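Local coordinates for RING finger protein unkempt homolog (Mus musculus, PDB 5ELH) that binds specific mRNA sequences through clustered CCCH zinc fingers and represses translation, helping to establish and maintain the early morphology of cortical neurons, at residues 61-66 / 71-76; 78-81 / 87-90; 44-47 / 53-56; 33-36 / 40-43; 9-14 / 89-94. All blocks are in the same frame, centred on the assembly; numbering follows the deposited sequence.

Interaction 1: residues 61-66 / 71-76; sequences CTKYDE and CPEGDE. With ZN (zinc ion), chain E.
The sulfur of Cys-71 is gripped from two directions: its SG bonds the zinc ion ZN at 2.4 Å and also accepts the backbone N-H of Glu-73, with N and SG 3.4 Å apart and an N-H...S angle of 159°. Such a bond probably draws some charge off a thiolate already shared with a metal. Across the contact SG of Cys-61 reaches the same ion at 2.2 Å, which brings the two sulfurs, SG of Cys-61 and SG of Cys-71, within 3.8 Å of each other. Both cysteines swing SG opposite their own backbone N (chi1 -177° for Cys-61, 171° for Cys-71), which directs both sulfurs to the same metal. A type I turn from Cys-71 to Gly-74, closed by Gly-74 N to Cys-71 O at 2.9 Å, presents the Glu-73 amide to the sulfur. Beside the metal, the ring of Tyr-64 comes edge-on to the methylene of Cys-71, its CD1 lying 4.0 Å from CB, while it stacks on the ring of His-81. The extended Lys-63 passes Pro-72, and its NZ makes a long salt bridge of 3.6 Å to OE1 of Glu-73, whose chain bends to meet it. Cys-77 and His-81 complete the zinc site, giving the C-x9-C-x5-C-x3-H spacing of a CCCH finger. The contact lies near the surface, in the long loop between helix 3-10 and helix 87-90, with no strand beside it; Asp-75 ties it to Arg-41 by a salt bridge.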
# COMPACT_ATOMS: atom_id res chain seq x y z
N CYS A 61 -11.36 11.10 -21.48
CA CYS A 61 -12.66 11.60 -21.06
C CYS A 61 -12.83 13.05 -21.47
O CYS A 61 -11.96 13.87 -21.19
CB CYS A 61 -12.74 11.50 -19.54
SG CYS A 61 -14.29 11.97 -18.74
N THR A 62 -13.95 13.39 -22.11
CA THR A 62 -14.22 14.80 -22.44
C THR A 62 -15.01 15.54 -21.34
O THR A 62 -15.13 16.76 -21.39
CB THR A 62 -14.98 14.94 -23.77
OG1 THR A 62 -16.17 14.15 -23.73
CG2 THR A 62 -14.10 14.47 -24.92
N LYS A 63 -15.52 14.81 -20.35
CA LYS A 63 -16.29 15.42 -19.25
C LYS A 63 -15.41 15.87 -18.08
O LYS A 63 -15.82 16.72 -17.29
CB LYS A 63 -17.33 14.43 -18.73
CG LYS A 63 -18.35 13.99 -19.76
CD LYS A 63 -19.26 12.92 -19.19
CE LYS A 63 -20.23 12.40 -20.24
NZ LYS A 63 -20.95 11.19 -19.77
N TYR A 64 -14.22 15.29 -17.97
CA TYR A 64 -13.31 15.58 -16.86
C TYR A 64 -12.91 17.05 -16.86
O TYR A 64 -12.35 17.55 -17.84
CB TYR A 64 -12.06 14.69 -16.96
CG TYR A 64 -11.04 14.93 -15.88
CD1 TYR A 64 -11.24 14.45 -14.59
CD2 TYR A 64 -9.86 15.62 -16.14
CE1 TYR A 64 -10.30 14.66 -13.59
CE2 TYR A 64 -8.92 15.82 -15.16
CZ TYR A 64 -9.14 15.34 -13.89
OH TYR A 64 -8.21 15.55 -12.89
N ASP A 65 -13.21 17.74 -15.77
CA ASP A 65 -12.82 19.15 -15.61
C ASP A 65 -11.40 19.21 -15.05
O ASP A 65 -11.17 18.92 -13.88
CB ASP A 65 -13.79 19.88 -14.69
CG ASP A 65 -13.56 21.39 -14.66
OD1 ASP A 65 -12.48 21.85 -15.10
OD2 ASP A 65 -14.45 22.11 -14.19
N GLU A 66 -10.46 19.61 -15.89
CA GLU A 66 -9.04 19.58 -15.52
C GLU A 66 -8.69 20.62 -14.44
O GLU A 66 -7.71 20.46 -13.71
CB GLU A 66 -8.19 19.79 -16.77
CG GLU A 66 -6.70 19.55 -16.56
CD GLU A 66 -5.95 19.27 -17.85
OE1 GLU A 66 -6.60 19.24 -18.93
OE2 GLU A 66 -4.72 19.08 -17.78
N CYS A 71 -14.85 14.53 -12.44
CA CYS A 71 -15.61 13.91 -13.53
C CYS A 71 -16.90 13.37 -12.94
O CYS A 71 -16.85 12.67 -11.93
CB CYS A 71 -14.85 12.74 -14.16
SG CYS A 71 -15.87 11.78 -15.34
N PRO A 72 -18.05 13.67 -13.57
CA PRO A 72 -19.32 13.19 -13.01
C PRO A 72 -19.36 11.68 -12.74
O PRO A 72 -20.11 11.28 -11.85
CB PRO A 72 -20.34 13.55 -14.10
CG PRO A 72 -19.73 14.66 -14.85
CD PRO A 72 -18.26 14.45 -14.81
N GLU A 73 -18.58 10.88 -13.46
CA GLU A 73 -18.62 9.42 -13.25
C GLU A 73 -17.59 8.93 -12.22
O GLU A 73 -17.63 7.76 -11.81
CB GLU A 73 -18.44 8.67 -14.57
CG GLU A 73 -19.74 8.19 -15.21
CD GLU A 73 -20.47 9.29 -15.98
OE1 GLU A 73 -19.80 10.21 -16.49
OE2 GLU A 73 -21.71 9.22 -16.07
N GLY A 74 -16.69 9.81 -11.81
CA GLY A 74 -15.70 9.48 -10.80
C GLY A 74 -14.88 8.25 -11.14
O GLY A 74 -14.47 8.07 -12.28
N ASP A 75 -14.67 7.38 -10.15
CA ASP A 75 -13.85 6.19 -10.32
C ASP A 75 -14.43 5.22 -11.35
O ASP A 75 -13.71 4.34 -11.83
CB ASP A 75 -13.67 5.47 -8.98
CG ASP A 75 -12.72 6.20 -8.03
OD1 ASP A 75 -12.15 7.24 -8.44
OD2 ASP A 75 -12.53 5.74 -6.89
N GLU A 76 -15.71 5.37 -11.68
CA GLU A 76 -16.36 4.43 -12.60
C GLU A 76 -16.35 4.89 -14.05
O GLU A 76 -16.87 4.20 -14.93
CB GLU A 76 -17.80 4.16 -12.15
CG GLU A 76 -17.88 3.50 -10.78
CD GLU A 76 -16.98 2.27 -10.68
OE1 GLU A 76 -17.07 1.40 -11.57
OE2 GLU A 76 -16.18 2.19 -9.72
ZN ZN E . -14.34 10.79 -16.84

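Interaction 2: residues 78-81 / 87-90; sequences PFLH and TERR. With ZN (zinc ion), chain E.
Leu-80 opens the contact by spreading its two methyls against helix 87-90. With CG turned opposite the backbone N (chi1 -177°), CD1 reaches CB of Glu-88 at 3.6 Å, whereas CD2 lies against CD of Arg-89 at 3.8 Å. The two side chains of this second pair run nearly at right angles, and the Arg-89 guanidinium continues past the leucine to Asp-58 and the carbonyl of Pro-57. His-81 carries the polar half. Its backbone N donates to OE1 of Glu-88 at 3.1 Å with an N-H...O angle of 154°, approaching the carboxylate from 39° out of its plane. The imidazole and the carboxylate point the same way, side by side and with their planes only slightly inclined, and a water bridges their ends: ND1 of His-81 gives its proton to that water at 2.9 Å, in the ring plane, and the water donates to OE2 of Glu-88 at 2.8 Å. A second water joins the backbones, donating to O of His-81 at 2.8 Å and accepting from N of Arg-89 at 3.1 Å. Arg-43 also forms a salt bridge with OE2 of Glu-88, so the carboxylate is held at both oxygens. On the far side of the ring NE2 of His-81 binds the zinc ion at 2.1 Å, and the metal would probably make the ND1-H a stronger donor. Cys-61, Cys-71 and Cys-77 complete the first shell of this CCCH zinc finger; Glu-88, from the helix that follows, is a second-shell partner of its histidine.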
# COMPACT_ATOMS: atom_id res chain seq x y z
N PRO A 78 -15.09 5.09 -17.61
CA PRO A 78 -14.24 4.16 -18.37
C PRO A 78 -13.20 4.85 -19.25
O PRO A 78 -12.48 4.16 -19.99
CB PRO A 78 -15.23 3.42 -19.25
CG PRO A 78 -16.32 4.40 -19.49
CD PRO A 78 -16.41 5.25 -18.23
N PHE A 79 -13.11 6.17 -19.17
CA PHE A 79 -12.18 6.93 -19.98
C PHE A 79 -11.07 7.56 -19.15
O PHE A 79 -11.15 7.68 -17.93
CB PHE A 79 -12.93 8.00 -20.77
CG PHE A 79 -14.07 7.46 -21.59
CD1 PHE A 79 -13.83 6.61 -22.65
CD2 PHE A 79 -15.37 7.81 -21.29
CE1 PHE A 79 -14.87 6.11 -23.39
CE2 PHE A 79 -16.41 7.32 -22.03
CZ PHE A 79 -16.16 6.47 -23.09
N LEU A 80 -10.03 7.96 -19.86
CA LEU A 80 -8.82 8.48 -19.25
C LEU A 80 -8.96 9.96 -18.88
O LEU A 80 -9.49 10.75 -19.65
CB LEU A 80 -7.70 8.31 -20.27
CG LEU A 80 -6.29 8.71 -19.86
CD1 LEU A 80 -5.82 7.89 -18.67
CD2 LEU A 80 -5.39 8.52 -21.06
N HIS A 81 -8.48 10.32 -17.69
CA HIS A 81 -8.52 11.70 -17.23
C HIS A 81 -7.16 12.34 -17.36
O HIS A 81 -6.15 11.76 -16.98
CB HIS A 81 -9.00 11.76 -15.79
CG HIS A 81 -10.42 11.30 -15.63
ND1 HIS A 81 -10.96 10.92 -14.42
CD2 HIS A 81 -11.41 11.14 -16.54
CE1 HIS A 81 -12.22 10.56 -14.59
NE2 HIS A 81 -12.51 10.68 -15.87
N THR A 87 -0.80 11.92 -15.29
CA THR A 87 -0.38 10.80 -14.45
C THR A 87 -1.26 9.55 -14.54
O THR A 87 -0.79 8.47 -14.20
CB THR A 87 -0.25 11.22 -12.97
OG1 THR A 87 -1.49 11.78 -12.51
CG2 THR A 87 0.87 12.25 -12.80
N GLU A 88 -2.51 9.67 -14.98
CA GLU A 88 -3.32 8.46 -15.12
C GLU A 88 -2.77 7.59 -16.25
O GLU A 88 -2.74 6.37 -16.14
CB GLU A 88 -4.81 8.76 -15.31
CG GLU A 88 -5.51 9.10 -14.00
CD GLU A 88 -7.03 8.95 -14.05
OE1 GLU A 88 -7.59 8.75 -15.16
OE2 GLU A 88 -7.66 9.02 -12.98
N ARG A 89 -2.33 8.22 -17.33
CA ARG A 89 -1.78 7.47 -18.46
C ARG A 89 -0.38 6.95 -18.14
O ARG A 89 -0.06 5.80 -18.40
CB ARG A 89 -1.72 8.37 -19.70
CG ARG A 89 -1.00 7.76 -20.88
CD ARG A 89 -1.86 7.56 -22.09
NE ARG A 89 -1.44 8.43 -23.17
CZ ARG A 89 -1.41 8.10 -24.46
NH1 ARG A 89 -1.81 6.90 -24.86
NH2 ARG A 89 -0.98 8.98 -25.35
N ARG A 90 0.44 7.81 -17.56
CA ARG A 90 1.84 7.49 -17.34
C ARG A 90 2.05 6.39 -16.30
O ARG A 90 3.05 5.67 -16.35
CB ARG A 90 2.59 8.77 -16.94
CG ARG A 90 2.88 9.69 -18.13
CD ARG A 90 3.38 11.08 -17.71
NE ARG A 90 4.47 11.04 -16.74
CZ ARG A 90 5.77 11.01 -17.05
NH1 ARG A 90 6.16 10.99 -18.32
NH2 ARG A 90 6.68 10.99 -16.08
ZN ZN E . -14.34 10.79 -16.84
O HOH W 1 -3.59 11.04 -17.78
O HOH W 2 -9.33 10.99 -11.99

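Interaction 3: residues 44-47 / 53-56; sequences RSIR and FNYS
Asn-54 meets the backbone of 44-47 with three hydrogen bonds, beside a single beta bridge between Arg-47 and Phe-53, in a region without regular strands. In the shortest, N of Asn-54 donates to O of Ile-46 at 2.8 Å, nearly in line with the carbonyl bond. The side-chain amide then works both ways: ND2 gives a proton to O of Arg-44 at 3.1 Å, in the carbonyl plane, while OD1 receives N of Ile-46 at 2.9 Å from 58° above the plane of its own C=O. This two-way grip depends on CG standing between the backbone N and the carbonyl carbon (chi1 57°), which folds the amide back over the neighbouring chain. A leucine at Asn-54 would probably leave the Arg-44 carbonyl and the Ile-46 amide without these partners and let 44-46 drift. Farther out, CG1 of Ile-46 lies against ND2 of Asn-54. The Tyr-55 ring leans obliquely on Ser-45 and sends its hydroxyl to the carbonyl of Arg-43; Ser-45 OG accepts the backbone N-H of Leu-93. Phe-53 turns its ring edge toward Ile-46, and its CA-H points at O of Ile-46, with CA and O 3.2 Å apart.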
# COMPACT_ATOMS: atom_id res chain seq x y z
N ARG A 44 -6.12 4.60 -9.54
CA ARG A 44 -5.38 3.38 -9.83
C ARG A 44 -6.02 2.69 -11.03
O ARG A 44 -7.24 2.54 -11.06
CB ARG A 44 -5.42 2.45 -8.62
CG ARG A 44 -4.59 1.21 -8.77
CD ARG A 44 -4.77 0.24 -7.60
NE ARG A 44 -3.93 -0.95 -7.77
CZ ARG A 44 -3.92 -2.00 -6.96
NH1 ARG A 44 -4.72 -2.04 -5.90
NH2 ARG A 44 -3.12 -3.03 -7.22
N SER A 45 -5.22 2.31 -12.03
CA SER A 45 -5.75 1.51 -13.14
C SER A 45 -5.85 0.07 -12.67
O SER A 45 -5.07 -0.37 -11.82
CB SER A 45 -4.90 1.63 -14.41
OG SER A 45 -3.65 0.96 -14.32
N ILE A 46 -6.82 -0.66 -13.22
CA ILE A 46 -7.20 -1.98 -12.73
C ILE A 46 -7.59 -2.85 -13.91
O ILE A 46 -8.39 -2.43 -14.75
CB ILE A 46 -8.48 -1.91 -11.85
CG1 ILE A 46 -8.38 -0.84 -10.75
CG2 ILE A 46 -8.80 -3.27 -11.24
CD1 ILE A 46 -7.44 -1.17 -9.63
N ARG A 47 -7.04 -4.05 -13.99
CA ARG A 47 -7.50 -5.04 -14.96
C ARG A 47 -8.60 -5.86 -14.32
O ARG A 47 -8.36 -6.58 -13.35
CB ARG A 47 -6.35 -5.96 -15.42
CG ARG A 47 -6.78 -7.04 -16.42
CD ARG A 47 -5.66 -8.03 -16.74
NE ARG A 47 -6.13 -9.16 -17.55
CZ ARG A 47 -6.66 -10.28 -17.06
NH1 ARG A 47 -6.80 -10.45 -15.75
NH2 ARG A 47 -7.06 -11.25 -17.88
N PHE A 53 -9.80 -3.13 -18.83
CA PHE A 53 -9.34 -2.17 -17.82
C PHE A 53 -10.52 -1.38 -17.28
O PHE A 53 -11.50 -1.18 -17.98
CB PHE A 53 -8.38 -1.16 -18.43
CG PHE A 53 -6.99 -1.70 -18.66
CD1 PHE A 53 -6.30 -2.34 -17.65
CD2 PHE A 53 -6.39 -1.54 -19.89
CE1 PHE A 53 -5.03 -2.81 -17.86
CE2 PHE A 53 -5.12 -2.02 -20.11
CZ PHE A 53 -4.44 -2.66 -19.10
N ASN A 54 -10.40 -0.89 -16.04
CA ASN A 54 -11.45 -0.05 -15.48
C ASN A 54 -11.61 1.23 -16.30
O ASN A 54 -12.72 1.67 -16.56
CB ASN A 54 -11.23 0.24 -14.00
CG ASN A 54 -9.90 0.90 -13.72
OD1 ASN A 54 -8.95 0.76 -14.50
ND2 ASN A 54 -9.82 1.62 -12.61
N TYR A 55 -10.49 1.79 -16.75
CA TYR A 55 -10.53 2.89 -17.70
C TYR A 55 -9.41 2.78 -18.73
O TYR A 55 -8.35 2.22 -18.46
CB TYR A 55 -10.48 4.24 -16.98
CG TYR A 55 -9.20 4.55 -16.21
CD1 TYR A 55 -8.11 5.12 -16.83
CD2 TYR A 55 -9.11 4.29 -14.84
CE1 TYR A 55 -6.96 5.42 -16.12
CE2 TYR A 55 -7.96 4.58 -14.13
CZ TYR A 55 -6.89 5.14 -14.78
OH TYR A 55 -5.73 5.44 -14.08
N SER A 56 -9.67 3.36 -19.90
CA SER A 56 -8.78 3.28 -21.05
C SER A 56 -7.46 4.00 -20.81
O SER A 56 -7.42 5.06 -20.18
CB SER A 56 -9.46 3.90 -22.26
OG SER A 56 -8.54 4.10 -23.32

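Interaction 4: residues 33-36 / 40-43; sequences FHWH and QRRR. With ZN (zinc ion), chain D.
Gln-40 reaches back to His-36 with its side-chain amide: the chain is extended beyond CG, and OE1 accepts the backbone N-H of His-36 at 2.9 Å, with a C=O...N angle of 162°. The same oxygen also takes the N-H of Phe-37, so one acceptor serves two consecutive amides, and CB of His-36 comes within 3.3 Å of it. Arg-41 follows and lays its aliphatic part along the indole of Trp-35. Its CB sits over one face of the five-membered ring, 3.6 Å from the centroid and 15° off the normal, a CH-pi contact; CG and CD then run along the pyrrole side, CG lying 3.6 Å from NE1 of Trp-35. The guanidinium stands almost perpendicular to the indole (87°) and goes on to Asp-75. An alanine in place of Trp-35 would be likely to strip the flat support from the Arg-41 methylenes and leave a gap beside them, with the arginine held mainly at its Asp-75 end. On the other segment, NE2 of His-36 binds the zinc ion at 2.0 Å, joined by Cys-16, Cys-24 and Cys-32: the metal site of a CCCH finger, whose histidine is steadied through its backbone by the glutamine four residues on.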
# COMPACT_ATOMS: atom_id res chain seq x y z
N PHE A 33 4.78 12.02 -3.08
CA PHE A 33 4.18 10.79 -3.58
C PHE A 33 2.65 10.87 -3.58
O PHE A 33 1.98 10.09 -4.24
CB PHE A 33 4.64 9.63 -2.70
CG PHE A 33 4.41 8.30 -3.31
CD1 PHE A 33 5.30 7.79 -4.25
CD2 PHE A 33 3.30 7.55 -2.97
CE1 PHE A 33 5.08 6.56 -4.82
CE2 PHE A 33 3.08 6.32 -3.54
CZ PHE A 33 3.97 5.82 -4.47
N HIS A 34 2.12 11.83 -2.83
CA HIS A 34 0.68 11.95 -2.63
C HIS A 34 0.16 13.18 -3.35
O HIS A 34 0.94 14.06 -3.69
CB HIS A 34 0.41 12.03 -1.14
CG HIS A 34 0.98 10.89 -0.37
ND1 HIS A 34 0.54 9.59 -0.53
CD2 HIS A 34 1.97 10.84 0.55
CE1 HIS A 34 1.23 8.79 0.26
NE2 HIS A 34 2.10 9.52 0.93
N TRP A 35 -1.15 13.25 -3.60
CA TRP A 35 -1.68 14.44 -4.25
C TRP A 35 -1.90 15.56 -3.25
O TRP A 35 -2.21 15.33 -2.07
CB TRP A 35 -2.94 14.15 -5.10
CG TRP A 35 -4.17 13.67 -4.41
CD1 TRP A 35 -4.61 12.38 -4.33
CD2 TRP A 35 -5.17 14.47 -3.76
NE1 TRP A 35 -5.81 12.32 -3.66
CE2 TRP A 35 -6.17 13.59 -3.30
CE3 TRP A 35 -5.30 15.84 -3.50
CZ2 TRP A 35 -7.29 14.04 -2.60
CZ3 TRP A 35 -6.41 16.28 -2.81
CH2 TRP A 35 -7.39 15.38 -2.36
N HIS A 36 -1.71 16.78 -3.73
CA HIS A 36 -1.90 17.98 -2.92
C HIS A 36 -3.19 18.68 -3.36
O HIS A 36 -3.97 19.14 -2.53
CB HIS A 36 -0.68 18.90 -3.04
CG HIS A 36 0.55 18.40 -2.34
ND1 HIS A 36 1.71 19.14 -2.27
CD2 HIS A 36 0.80 17.25 -1.69
CE1 HIS A 36 2.62 18.47 -1.59
NE2 HIS A 36 2.10 17.31 -1.22
N GLN A 40 -4.53 16.77 -9.16
CA GLN A 40 -3.32 15.94 -9.23
C GLN A 40 -3.60 14.47 -8.94
O GLN A 40 -2.75 13.61 -9.17
CB GLN A 40 -2.27 16.44 -8.26
CG GLN A 40 -1.81 17.84 -8.52
CD GLN A 40 -0.96 18.38 -7.38
OE1 GLN A 40 -1.25 18.15 -6.21
NE2 GLN A 40 0.10 19.10 -7.73
N ARG A 41 -4.80 14.18 -8.44
CA ARG A 41 -5.15 12.84 -8.02
C ARG A 41 -5.28 11.94 -9.24
O ARG A 41 -5.90 12.33 -10.22
CB ARG A 41 -6.47 12.87 -7.24
CG ARG A 41 -7.07 11.50 -6.94
CD ARG A 41 -8.39 11.61 -6.16
NE ARG A 41 -9.05 10.31 -6.02
CZ ARG A 41 -9.95 9.82 -6.87
NH1 ARG A 41 -10.33 10.50 -7.94
NH2 ARG A 41 -10.47 8.62 -6.65
N ARG A 42 -4.67 10.76 -9.18
CA ARG A 42 -4.95 9.73 -10.18
C ARG A 42 -5.70 8.55 -9.57
O ARG A 42 -5.51 8.20 -8.40
CB ARG A 42 -3.66 9.26 -10.87
CG ARG A 42 -2.64 8.66 -9.95
CD ARG A 42 -1.53 7.98 -10.76
NE ARG A 42 -1.91 6.65 -11.22
CZ ARG A 42 -1.61 5.51 -10.61
NH1 ARG A 42 -0.91 5.51 -9.47
NH2 ARG A 42 -1.99 4.36 -11.14
N ARG A 43 -6.61 7.98 -10.36
CA ARG A 43 -7.22 6.70 -10.04
C ARG A 43 -6.27 5.57 -10.43
O ARG A 43 -5.70 5.58 -11.51
CB ARG A 43 -8.50 6.51 -10.84
CG ARG A 43 -9.56 7.57 -10.64
CD ARG A 43 -10.65 7.41 -11.67
NE ARG A 43 -10.20 7.74 -13.01
CZ ARG A 43 -10.83 7.40 -14.13
NH1 ARG A 43 -11.96 6.69 -14.09
NH2 ARG A 43 -10.33 7.76 -15.31
ZN ZN D . 2.94 16.13 0.21

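Interaction 5: residues 9-14 / 89-94; sequences KEFRTE and RRYHLR
Phe-11 and Tyr-91 bring two aromatic rings together close to the centre of the folded chain, joining the segment that leads into the first CCCH zinc finger (Cys-16, Cys-24, Cys-32 and His-36 on zinc) to the one that leads toward the third (zinc ligands Cys-101, Cys-111, Cys-118 and His-122). Each ring is carried by the first residue to leave a helix, 3-10 for the phenylalanine and 87-90 for the tyrosine, a simple case of two helix ends meeting through their exit residues. The rings meet obliquely, their centroids 4.5 Å apart and their planes at 39°, and fit neither the stacked nor the edge-to-face form. One side of the phenylalanine does the touching: CD2 of Phe-11 stands over the centre of one tyrosine face, and CE2 of Phe-11 approaches CZ of Tyr-91 to 3.5 Å. CG opposite the backbone N (chi1 -169°) swings the Phe-11 ring out from the helix end toward its partner. CE2 of Phe-11 is also 3.6 Å from OH of Tyr-91, but the hydroxyl's polar partner is the carbonyl of His-117. Next in sequence, Arg-12 lays the face of its guanidinium over CZ of Phe-11 and bonds the carbonyl of Cys-32 through NE. The turn behind Phe-11 is pinned at one oxygen: O of Glu-10 accepts both OG1 of Thr-13 at 2.6 Å and N of Thr-13 at 3.0 Å, the two donors arriving from the same face of its carbonyl plane.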
# COMPACT_ATOMS: atom_id res chain seq x y z
N LYS A 9 0.05 1.11 -7.78
CA LYS A 9 -1.08 1.06 -6.87
C LYS A 9 -1.30 2.38 -6.13
O LYS A 9 -2.44 2.77 -5.88
CB LYS A 9 -0.85 -0.06 -5.85
CG LYS A 9 -1.91 -0.18 -4.76
CD LYS A 9 -1.48 -1.17 -3.69
CE LYS A 9 -2.60 -1.50 -2.72
NZ LYS A 9 -2.81 -2.97 -2.60
N GLU A 10 -0.22 3.07 -5.79
CA GLU A 10 -0.29 4.12 -4.78
C GLU A 10 0.02 5.54 -5.27
O GLU A 10 -0.50 6.50 -4.70
CB GLU A 10 0.62 3.78 -3.60
CG GLU A 10 0.52 2.33 -3.15
CD GLU A 10 0.52 2.16 -1.64
OE1 GLU A 10 1.33 2.83 -0.96
OE2 GLU A 10 -0.30 1.36 -1.14
N PHE A 11 0.87 5.68 -6.29
CA PHE A 11 1.34 7.01 -6.69
C PHE A 11 0.21 8.01 -6.94
O PHE A 11 -0.64 7.81 -7.81
CB PHE A 11 2.27 6.97 -7.90
CG PHE A 11 2.99 8.27 -8.17
CD1 PHE A 11 3.91 8.77 -7.26
CD2 PHE A 11 2.74 8.99 -9.33
CE1 PHE A 11 4.57 9.96 -7.51
CE2 PHE A 11 3.39 10.18 -9.58
CZ PHE A 11 4.31 10.67 -8.67
N ARG A 12 0.20 9.06 -6.13
CA ARG A 12 -0.74 10.18 -6.26
C ARG A 12 -2.20 9.75 -6.20
O ARG A 12 -3.06 10.41 -6.79
CB ARG A 12 -0.48 10.92 -7.57
CG ARG A 12 0.91 11.50 -7.67
CD ARG A 12 1.03 12.84 -7.01
NE ARG A 12 2.36 13.39 -7.18
CZ ARG A 12 2.82 13.89 -8.32
NH1 ARG A 12 2.07 13.92 -9.42
NH2 ARG A 12 4.05 14.36 -8.37
N THR A 13 -2.46 8.66 -5.48
CA THR A 13 -3.83 8.15 -5.33
C THR A 13 -4.51 8.66 -4.07
O THR A 13 -5.73 8.65 -3.99
CB THR A 13 -3.84 6.62 -5.28
OG1 THR A 13 -2.99 6.16 -4.22
CG2 THR A 13 -3.40 6.04 -6.60
N GLU A 14 -3.72 9.08 -3.08
CA GLU A 14 -4.25 9.54 -1.80
C GLU A 14 -3.76 10.94 -1.47
O GLU A 14 -2.69 11.36 -1.93
CB GLU A 14 -3.82 8.59 -0.67
CG GLU A 14 -4.29 7.15 -0.83
CD GLU A 14 -5.78 6.99 -0.62
OE1 GLU A 14 -6.39 7.84 0.07
OE2 GLU A 14 -6.33 6.01 -1.15
N ARG A 89 -2.33 8.22 -17.33
CA ARG A 89 -1.78 7.47 -18.46
C ARG A 89 -0.38 6.95 -18.14
O ARG A 89 -0.06 5.80 -18.40
CB ARG A 89 -1.72 8.37 -19.70
CG ARG A 89 -1.00 7.76 -20.88
CD ARG A 89 -1.86 7.56 -22.09
NE ARG A 89 -1.44 8.43 -23.17
CZ ARG A 89 -1.41 8.10 -24.46
NH1 ARG A 89 -1.81 6.90 -24.86
NH2 ARG A 89 -0.98 8.98 -25.35
N ARG A 90 0.44 7.81 -17.56
CA ARG A 90 1.84 7.49 -17.34
C ARG A 90 2.05 6.39 -16.30
O ARG A 90 3.05 5.67 -16.35
CB ARG A 90 2.59 8.77 -16.94
CG ARG A 90 2.88 9.69 -18.13
CD ARG A 90 3.38 11.08 -17.71
NE ARG A 90 4.47 11.04 -16.74
CZ ARG A 90 5.77 11.01 -17.05
NH1 ARG A 90 6.16 10.99 -18.32
NH2 ARG A 90 6.68 10.99 -16.08
N TYR A 91 1.12 6.25 -15.36
CA TYR A 91 1.23 5.24 -14.32
C TYR A 91 0.20 4.13 -14.51
O TYR A 91 -0.08 3.35 -13.60
CB TYR A 91 1.14 5.89 -12.93
CG TYR A 91 2.30 6.83 -12.73
CD1 TYR A 91 2.22 8.16 -13.12
CD2 TYR A 91 3.51 6.37 -12.23
CE1 TYR A 91 3.28 9.01 -12.97
CE2 TYR A 91 4.58 7.21 -12.08
CZ TYR A 91 4.46 8.54 -12.46
OH TYR A 91 5.53 9.40 -12.31
N HIS A 92 -0.32 4.05 -15.72
CA HIS A 92 -1.27 3.00 -16.11
C HIS A 92 -0.54 1.67 -16.28
O HIS A 92 0.64 1.63 -16.69
CB HIS A 92 -1.95 3.39 -17.42
CG HIS A 92 -3.28 2.74 -17.64
ND1 HIS A 92 -3.42 1.39 -17.93
CD2 HIS A 92 -4.53 3.25 -17.66
CE1 HIS A 92 -4.70 1.10 -18.09
NE2 HIS A 92 -5.39 2.22 -17.94
N LEU A 93 -1.24 0.59 -15.95
CA LEU A 93 -0.73 -0.78 -16.12
C LEU A 93 -0.23 -1.04 -17.55
O LEU A 93 0.73 -1.78 -17.76
CB LEU A 93 -1.81 -1.80 -15.76
CG LEU A 93 -2.04 -1.98 -14.25
CD1 LEU A 93 -3.39 -2.64 -13.98
CD2 LEU A 93 -0.91 -2.77 -13.63
N ARG A 94 -0.86 -0.38 -18.51
CA ARG A 94 -0.53 -0.53 -19.92
C ARG A 94 0.82 0.06 -20.30
O ARG A 94 1.50 -0.46 -21.18
CB ARG A 94 -1.62 0.14 -20.76
CG ARG A 94 -1.32 0.24 -22.25
CD ARG A 94 -1.16 -1.13 -22.88
NE ARG A 94 -0.93 -1.03 -24.31
CZ ARG A 94 0.27 -0.90 -24.88
NH1 ARG A 94 1.37 -0.84 -24.14
NH2 ARG A 94 0.35 -0.83 -26.20

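Read from the N terminus, interaction 5 opens first, at 9-14, and closes last, at 89-94, bringing the end of helix 3-10 to the end of helix 87-90; its long loop encloses three smaller ones. Interaction 4 closes a short loop in the first finger, interaction 3 follows directly with the short loop leading into the second, and interaction 1 joins two arms of that finger's zinc site. Interaction 2 comes next, bringing the zinc-bound histidine to helix 87-90 and ending on the stretch that interaction 5 also uses. No loops cross. Interactions 1 and 2 share one zinc ion, and Arg-43, in interaction 4, spans toward interactions 1, 2 and 3, tying the first finger to the second.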